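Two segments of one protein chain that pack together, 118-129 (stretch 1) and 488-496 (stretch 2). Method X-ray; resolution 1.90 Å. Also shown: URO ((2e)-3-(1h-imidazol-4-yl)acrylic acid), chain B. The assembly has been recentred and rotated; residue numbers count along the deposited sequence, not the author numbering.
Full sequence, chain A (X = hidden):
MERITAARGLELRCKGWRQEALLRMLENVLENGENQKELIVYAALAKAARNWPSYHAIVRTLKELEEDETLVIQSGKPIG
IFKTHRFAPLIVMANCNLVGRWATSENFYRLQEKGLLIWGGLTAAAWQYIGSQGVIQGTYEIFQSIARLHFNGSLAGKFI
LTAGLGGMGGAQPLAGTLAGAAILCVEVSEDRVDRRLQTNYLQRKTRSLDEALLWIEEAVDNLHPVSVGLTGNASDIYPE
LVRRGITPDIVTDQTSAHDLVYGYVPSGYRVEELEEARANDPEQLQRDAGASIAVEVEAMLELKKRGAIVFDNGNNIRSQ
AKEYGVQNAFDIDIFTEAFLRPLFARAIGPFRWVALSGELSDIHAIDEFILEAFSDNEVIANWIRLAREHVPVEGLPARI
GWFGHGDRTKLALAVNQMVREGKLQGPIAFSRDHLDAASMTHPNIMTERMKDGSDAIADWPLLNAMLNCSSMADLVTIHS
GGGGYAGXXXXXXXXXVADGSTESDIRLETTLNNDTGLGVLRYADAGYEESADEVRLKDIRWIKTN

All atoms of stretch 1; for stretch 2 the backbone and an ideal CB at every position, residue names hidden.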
# COMPACT_ATOMS: atom_id res chain seq x y z
N ILE A 118 -5.89 0.38 -14.43
CA ILE A 118 -7.17 1.02 -14.63
C ILE A 118 -7.21 1.84 -13.32
O ILE A 118 -6.48 1.54 -12.37
CB ILE A 118 -8.23 -0.13 -14.69
CG1 ILE A 118 -9.46 0.31 -15.25
CG2 ILE A 118 -8.62 -0.59 -13.28
CD1 ILE A 118 -8.95 0.57 -16.70
N TRP A 119 -7.98 2.92 -13.27
CA TRP A 119 -8.32 3.51 -11.96
C TRP A 119 -9.56 2.82 -11.42
O TRP A 119 -10.54 2.69 -12.14
CB TRP A 119 -8.60 5.01 -12.03
CG TRP A 119 -8.94 5.66 -10.70
CD1 TRP A 119 -8.26 5.51 -9.52
CD2 TRP A 119 -10.02 6.56 -10.42
NE1 TRP A 119 -8.84 6.26 -8.53
CE2 TRP A 119 -9.92 6.92 -9.05
CE3 TRP A 119 -11.07 7.08 -11.17
CZ2 TRP A 119 -10.83 7.76 -8.43
CZ3 TRP A 119 -11.97 7.93 -10.57
CH2 TRP A 119 -11.85 8.27 -9.21
N GLY A 120 -9.52 2.40 -10.14
CA GLY A 120 -10.66 1.68 -9.61
C GLY A 120 -11.68 2.53 -8.87
O GLY A 120 -12.60 1.97 -8.27
N GLY A 121 -11.56 3.85 -8.92
CA GLY A 121 -12.34 4.68 -8.03
C GLY A 121 -12.09 4.28 -6.59
O GLY A 121 -11.01 3.79 -6.21
N LEU A 122 -13.10 4.53 -5.74
CA LEU A 122 -13.09 3.89 -4.43
C LEU A 122 -13.84 2.58 -4.49
O LEU A 122 -13.28 1.52 -4.19
CB LEU A 122 -13.70 4.83 -3.37
CG LEU A 122 -13.00 6.18 -3.22
CD1 LEU A 122 -13.52 6.98 -2.03
CD2 LEU A 122 -11.50 5.96 -3.11
N THR A 123 -15.09 2.60 -4.97
CA THR A 123 -15.91 1.41 -4.90
C THR A 123 -16.16 0.76 -6.26
O THR A 123 -16.92 -0.21 -6.32
CB THR A 123 -17.24 1.74 -4.25
OG1 THR A 123 -17.84 2.80 -4.98
CG2 THR A 123 -17.03 2.15 -2.78
N ALA A 124 -15.56 1.25 -7.35
CA ALA A 124 -15.85 0.68 -8.67
C ALA A 124 -15.17 -0.67 -8.84
O ALA A 124 -15.82 -1.69 -9.10
CB ALA A 124 -15.42 1.64 -9.78
N ALA A 125 -13.84 -0.70 -8.72
CA ALA A 125 -13.15 -1.95 -9.03
C ALA A 125 -13.31 -3.00 -7.95
O ALA A 125 -12.98 -4.17 -8.20
CB ALA A 125 -11.67 -1.70 -9.27
N ALA A 126 -13.78 -2.62 -6.77
CA ALA A 126 -14.10 -3.58 -5.73
C ALA A 126 -15.58 -3.94 -5.69
O ALA A 126 -15.98 -4.77 -4.87
CB ALA A 126 -13.65 -3.05 -4.36
N TRP A 127 -16.40 -3.30 -6.54
CA TRP A 127 -17.77 -3.71 -6.87
C TRP A 127 -18.61 -3.35 -5.64
O TRP A 127 -19.50 -4.11 -5.24
CB TRP A 127 -17.81 -5.22 -7.08
CG TRP A 127 -16.91 -5.63 -8.21
CD1 TRP A 127 -16.27 -4.83 -9.14
CD2 TRP A 127 -16.17 -6.85 -8.18
NE1 TRP A 127 -15.29 -5.58 -9.81
CE2 TRP A 127 -15.22 -6.81 -9.22
CE3 TRP A 127 -16.27 -8.00 -7.39
CZ2 TRP A 127 -14.38 -7.89 -9.50
CZ3 TRP A 127 -15.43 -9.09 -7.68
CH2 TRP A 127 -14.50 -9.02 -8.72
N GLN A 128 -18.32 -2.22 -5.01
CA GLN A 128 -19.00 -1.87 -3.76
C GLN A 128 -19.95 -0.69 -3.92
O GLN A 128 -20.55 -0.23 -2.93
CB GLN A 128 -17.95 -1.61 -2.64
CG GLN A 128 -17.16 -2.88 -2.35
CD GLN A 128 -15.84 -2.68 -1.58
OE1 GLN A 128 -15.19 -1.61 -1.63
NE2 GLN A 128 -15.40 -3.76 -0.92
N TYR A 129 -20.08 -0.19 -5.14
CA TYR A 129 -20.93 0.93 -5.49
C TYR A 129 -22.36 0.43 -5.52
O TYR A 129 -22.61 -0.69 -5.99
CB TYR A 129 -20.48 1.44 -6.85
CG TYR A 129 -21.20 2.62 -7.40
CD1 TYR A 129 -20.91 3.89 -6.97
CD2 TYR A 129 -22.12 2.45 -8.42
CE1 TYR A 129 -21.57 4.99 -7.52
CE2 TYR A 129 -22.79 3.54 -8.96
CZ TYR A 129 -22.50 4.81 -8.50
OH TYR A 129 -23.13 5.91 -9.00
N UNK A 488 -2.36 11.36 -4.74
CA UNK A 488 -3.07 12.02 -3.66
C UNK A 488 -3.62 11.06 -2.62
O UNK A 488 -3.80 11.45 -1.46
CB UNK A 488 -4.22 12.86 -4.24
N UNK A 489 -3.92 9.82 -2.98
CA UNK A 489 -4.67 9.05 -2.01
C UNK A 489 -4.43 7.57 -2.15
O UNK A 489 -4.13 7.04 -3.24
CB UNK A 489 -6.17 9.35 -2.14
N UNK A 490 -4.66 6.90 -1.03
CA UNK A 490 -4.63 5.45 -0.93
C UNK A 490 -5.77 5.10 -0.01
O UNK A 490 -5.97 5.78 1.01
CB UNK A 490 -3.29 4.92 -0.42
N UNK A 491 -6.52 4.07 -0.37
CA UNK A 491 -7.69 3.70 0.43
C UNK A 491 -7.83 2.18 0.47
O UNK A 491 -7.17 1.47 -0.27
CB UNK A 491 -8.96 4.34 -0.13
N UNK A 492 -8.73 1.69 1.33
CA UNK A 492 -8.98 0.26 1.48
C UNK A 492 -10.47 0.03 1.64
O UNK A 492 -11.17 0.85 2.25
CB UNK A 492 -8.21 -0.31 2.67
N UNK A 493 -10.97 -1.08 1.07
CA UNK A 493 -12.38 -1.40 1.16
C UNK A 493 -12.54 -2.84 1.62
O UNK A 493 -11.56 -3.59 1.70
CB UNK A 493 -13.08 -1.17 -0.18
N UNK A 494 -13.77 -3.21 1.94
CA UNK A 494 -14.05 -4.53 2.50
C UNK A 494 -15.49 -4.91 2.15
O UNK A 494 -16.38 -4.06 2.16
CB UNK A 494 -13.83 -4.55 4.01
N UNK A 495 -15.71 -6.17 1.79
CA UNK A 495 -17.07 -6.66 1.56
C UNK A 495 -17.26 -7.91 2.41
O UNK A 495 -16.33 -8.73 2.54
CB UNK A 495 -17.32 -6.95 0.08
N UNK A 496 -18.45 -8.02 3.00
CA UNK A 496 -18.87 -9.17 3.79
C UNK A 496 -20.15 -9.72 3.20
O UNK A 496 -20.98 -8.95 2.70
CB UNK A 496 -19.06 -8.80 5.26
OAA URO B . -20.25 5.61 -2.41
CAI URO B . -19.50 5.14 -3.37
OAB URO B . -19.71 4.13 -3.91
CAC URO B . -18.32 5.90 -3.80
CAD URO B . -18.02 7.03 -3.21
CAJ URO B . -16.86 7.62 -3.75
CAF URO B . -16.42 8.91 -3.60
NAH URO B . -15.35 9.15 -4.42
CAE URO B . -15.14 8.02 -5.05
NAG URO B . -16.02 7.06 -4.68

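Position 488 has an ideal CB with no atom of stretch 1 within 5.5 Å, so the visible atoms set no requirement and many side chains would suit. The deposited residue is Tyr488, whose nearest side-chain approach is Tyr488 CB to Trp119 NE1, 9.1 Å.

At 489 the extended backbone (phi/psi -153/155) directs CA-to-CB toward stretch 1, yet nothing lies within 5.5 Å of the ideal CB. The gap ends at a largely apolar surface: the indole of Trp119 and the CD2 methyl of Leu122. A short side chain would leave these surfaces untouched, whereas a long apolar one, such as leucine or methionine, could approach them. The residue is Met489, with chi1 in p and both chi2 and chi3 in t. Its extended chain brings CE to 3.8 Å from Leu122 CD2 and 4.1 Å from Trp119 CZ2. The methyl meets the indole at its edge, near the ring plane.

From 490 onward the backbone is a strand, and 490 itself points away from stretch 1; a beta-branched residue would fit the extended angles. It is Thr490, without a contact here.

At 491 CA-to-CB turns back toward stretch 1, and the ideal CB is 4.2 Å from Leu122 CD2. With a methyl already so close, small residues such as alanine, serine or cysteine are the comfortable choices. The deposited Ser491 adopts p and places OG 3.5 Å from Leu122 CD2. This is a van der Waals contact; the polar needs of OG are met elsewhere in the structure.

Position 492 points away again, and no atom of stretch 1 lies within 5.5 Å of its ideal CB, so small and large side chains alike would be compatible with what stretch 1 offers. It is Ala492, which makes no contact with stretch 1.

At 493 the direction is toward stretch 1, and the geometry is decisive: an ideal CB would sit 2.6 Å from Gln128 OE1, a clash. With that glutamine side chain as placed, only glycine fits. Gly493 is the residue, and its C atom lies 3.9 Å from Gln128 NE2. Its phi/psi of -130/170 are open to other residues, so the argument rests on the clash.

For 494 CA-to-CB points away, the ideal CB being 5.2 Å from Gln128 NE2, and a beta-branched apolar residue would suit a strand. Val494 is found here. Its carbonyl O is 3.2 Å from Gln128 NE2, but the angle is poor and no hydrogen bond results.

Position 495 faces stretch 1, its ideal CB 3.9 Å from Gln128 NE2. That amide is a donor, so a short side chain carrying an acceptor, such as serine, threonine or perhaps aspartate, is indicated. The residue is Thr495, chi1 in m. Gln128 NE2 donates to Thr495 OG1 at 2.7 Å with an N-H...acceptor angle of 168°, the direct hydrogen bond between the stretches. A water adds a second link, its O lying 2.8 Å from Thr495 OG1 and donating to Ala126 O at 2.7 Å.

Finally, 496 is out of reach of stretch 1, which would tolerate any side chain that suits a strand; Leu496 occupies it.

Stretch 2 488-496: YMTSAGVTL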
# COMPACT_ATOMS: atom_id res chain seq x y z
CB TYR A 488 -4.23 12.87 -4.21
CG TYR A 488 -3.81 14.22 -4.74
CD1 TYR A 488 -3.52 14.39 -6.10
CD2 TYR A 488 -3.67 15.31 -3.89
CE1 TYR A 488 -3.13 15.62 -6.59
CE2 TYR A 488 -3.30 16.56 -4.39
CZ TYR A 488 -3.02 16.70 -5.74
OH TYR A 488 -2.65 17.91 -6.26
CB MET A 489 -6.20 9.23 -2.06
CG MET A 489 -6.91 8.80 -3.28
SD MET A 489 -8.72 9.12 -3.11
CE MET A 489 -9.18 8.57 -4.73
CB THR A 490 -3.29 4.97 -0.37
OG1 THR A 490 -2.28 5.21 -1.35
CG2 THR A 490 -3.30 3.46 -0.04
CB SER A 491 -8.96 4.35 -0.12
OG SER A 491 -9.24 3.85 -1.44
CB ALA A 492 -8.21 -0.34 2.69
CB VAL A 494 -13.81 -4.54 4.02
CG1 VAL A 494 -14.84 -3.61 4.76
CG2 VAL A 494 -13.87 -5.97 4.57
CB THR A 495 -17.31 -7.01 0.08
OG1 THR A 495 -17.15 -5.82 -0.70
CG2 THR A 495 -18.68 -7.58 -0.13
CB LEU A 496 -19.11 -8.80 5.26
CG LEU A 496 -17.82 -8.45 6.00
CD1 LEU A 496 -18.18 -7.62 7.24
CD2 LEU A 496 -17.06 -9.74 6.41
O HOH W 1 -17.59 -6.33 -3.42
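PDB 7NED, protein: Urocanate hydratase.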